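PDB 6Q2F: glycoside hydrolase family protein from Novosphingobium sp. PP1Y, which probably hydrolyses alpha-L-rhamnosides, releasing terminal alpha-L-rhamnose from glycosides. Local coordinates for residues A[921-926]-A[948-953]. Residues are numbered along the deposited sequence; the frame is centred on the assembly and turned at random.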
loop_
_atom_site.group_PDB
_atom_site.type_symbol
_atom_site.label_atom_id
_atom_site.label_comp_id
_atom_site.label_asym_id
_atom_site.label_seq_id
_atom_site.Cartn_x
_atom_site.Cartn_y
_atom_site.Cartn_z
ATOM N N PHE A 921 1.791 -30.889 9.091
ATOM C CA PHE A 921 2.899 -30.166 8.487
ATOM C C PHE A 921 3.633 -31.103 7.540
ATOM O O PHE A 921 3.854 -32.283 7.867
ATOM C CB PHE A 921 3.859 -29.622 9.546
ATOM C CG PHE A 921 3.189 -28.796 10.602
ATOM C CD1 PHE A 921 2.583 -29.402 11.685
ATOM C CD2 PHE A 921 3.165 -27.412 10.514
ATOM C CE1 PHE A 921 1.968 -28.647 12.659
ATOM C CE2 PHE A 921 2.552 -26.650 11.482
ATOM C CZ PHE A 921 1.944 -27.269 12.556
ATOM N N ARG A 922 3.991 -30.583 6.363
ATOM C CA ARG A 922 4.749 -31.357 5.380
ATOM C C ARG A 922 6.223 -31.347 5.786
ATOM O O ARG A 922 7.074 -30.680 5.197
ATOM C CB ARG A 922 4.548 -30.794 3.980
ATOM C CG ARG A 922 5.181 -31.638 2.859
ATOM C CD ARG A 922 4.998 -30.943 1.500
ATOM N NE ARG A 922 5.656 -29.639 1.457
ATOM C CZ ARG A 922 5.258 -28.612 0.708
ATOM N NH1 ARG A 922 4.170 -28.710 -0.045
ATOM N NH2 ARG A 922 5.939 -27.478 0.729
ATOM N N VAL A 923 6.519 -32.086 6.853
ATOM C CA VAL A 923 7.882 -32.185 7.360
ATOM C C VAL A 923 7.992 -33.490 8.125
ATOM O O VAL A 923 7.003 -34.040 8.609
ATOM C CB VAL A 923 8.286 -30.988 8.258
ATOM C CG1 VAL A 923 7.384 -30.921 9.484
ATOM C CG2 VAL A 923 9.752 -31.082 8.706
ATOM N N THR A 924 9.226 -33.958 8.259
ATOM C CA THR A 924 9.534 -35.281 8.738
ATOM C C THR A 924 10.897 -35.219 9.419
ATOM O O THR A 924 11.667 -34.291 9.192
ATOM C CB THR A 924 9.482 -36.216 7.521
ATOM O OG1 THR A 924 10.428 -35.773 6.546
ATOM C CG2 THR A 924 8.098 -36.345 6.975
ATOM N N GLY A 925 11.187 -36.190 10.282
ATOM C CA GLY A 925 12.511 -36.245 10.885
ATOM C C GLY A 925 12.816 -35.230 11.984
ATOM O O GLY A 925 13.946 -35.210 12.491
ATOM N N LYS A 926 11.852 -34.398 12.383
ATOM C CA LYS A 926 12.092 -33.348 13.366
ATOM C C LYS A 926 11.082 -33.450 14.502
ATOM O O LYS A 926 9.904 -33.723 14.269
ATOM C CB LYS A 926 12.014 -31.958 12.713
ATOM C CG LYS A 926 13.063 -31.696 11.618
ATOM C CD LYS A 926 14.447 -31.425 12.225
ATOM C CE LYS A 926 15.407 -30.825 11.177
ATOM N NZ LYS A 926 16.769 -30.549 11.731
ATOM N N GLY A 948 5.031 -38.988 5.422
ATOM C CA GLY A 948 5.469 -37.742 4.815
ATOM C C GLY A 948 5.009 -36.488 5.522
ATOM O O GLY A 948 5.254 -35.387 5.024
ATOM N N GLU A 949 4.348 -36.613 6.671
ATOM C CA GLU A 949 3.859 -35.455 7.404
ATOM C C GLU A 949 4.045 -35.671 8.898
ATOM O O GLU A 949 4.228 -36.792 9.367
ATOM C CB GLU A 949 2.380 -35.190 7.114
ATOM C CG GLU A 949 1.516 -36.338 7.639
ATOM C CD GLU A 949 0.034 -36.073 7.565
ATOM O OE1 GLU A 949 -0.359 -34.964 7.154
ATOM O OE2 GLU A 949 -0.737 -36.998 7.921
ATOM N N THR A 950 3.988 -34.574 9.641
ATOM C CA THR A 950 3.955 -34.599 11.093
ATOM C C THR A 950 2.600 -34.062 11.525
ATOM O O THR A 950 2.160 -33.020 11.033
ATOM C CB THR A 950 5.091 -33.763 11.690
ATOM O OG1 THR A 950 6.346 -34.302 11.261
ATOM C CG2 THR A 950 5.034 -33.768 13.235
ATOM N N VAL A 951 1.943 -34.771 12.417
ATOM C CA VAL A 951 0.654 -34.367 12.929
ATOM C C VAL A 951 0.826 -33.938 14.374
ATOM O O VAL A 951 1.372 -34.646 15.174
ATOM C CB VAL A 951 -0.390 -35.469 12.823
ATOM C CG1 VAL A 951 -1.751 -34.940 13.135
ATOM C CG2 VAL A 951 -0.384 -36.066 11.449
ATOM N N VAL A 952 0.368 -32.742 14.685
ATOM C CA VAL A 952 0.527 -32.212 16.012
ATOM C C VAL A 952 -0.771 -31.749 16.571
ATOM O O VAL A 952 -1.427 -30.964 15.956
ATOM C CB VAL A 952 1.474 -31.018 15.983
ATOM C CG1 VAL A 952 1.718 -30.467 17.360
ATOM C CG2 VAL A 952 2.768 -31.403 15.339
ATOM N N PRO A 953 -1.166 -32.202 17.743
ATOM C CA PRO A 953 -2.415 -31.696 18.301
ATOM C C PRO A 953 -2.134 -30.317 18.895
ATOM O O PRO A 953 -1.232 -30.177 19.665
ATOM C CB PRO A 953 -2.758 -32.697 19.376
ATOM C CG PRO A 953 -1.480 -33.317 19.736
ATOM C CD PRO A 953 -0.645 -33.331 18.507
HETATM O O HOH W 1 9.177 -33.755 11.694
#
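F921 and T950 bury the most surface here, and they face each other as an antiparallel hydrogen-bonded pair where strand 915-921 runs out beside strand 949-956. The two bonds are nearly straight and lie in the carbonyl planes: F921 N gives to T950 O at 2.9 Å, and T950 N gives back to F921 O. Past F921 the chain leaves the sheet through an inverse gamma turn centred on R922. With OG1 beside its own backbone N (chi1 -61°), T950 donates from OG1 to V923 O at 2.7 Å, coming in from above that carbonyl plane. T950 OG1 also accepts from a water 2.9 Å away, which in turn takes the N-H of K926. On the same face the F921 ring turns its edge to T950 O, while F921 CE1 rests 3.9 Å from V952 CG2; Y905 meets this ring edge-to-face. Further out, T924 CG2 packs 3.4 Å from G948 C. A valine at T950 would remove the hydroxyl and would probably leave the V923 carbonyl and the water less firmly held. Main-chain pairing with strand 949-956 thus ends at F921, and one threonine hydroxyl, donor and acceptor at once, carries the connection on into the loop before strand 926-932.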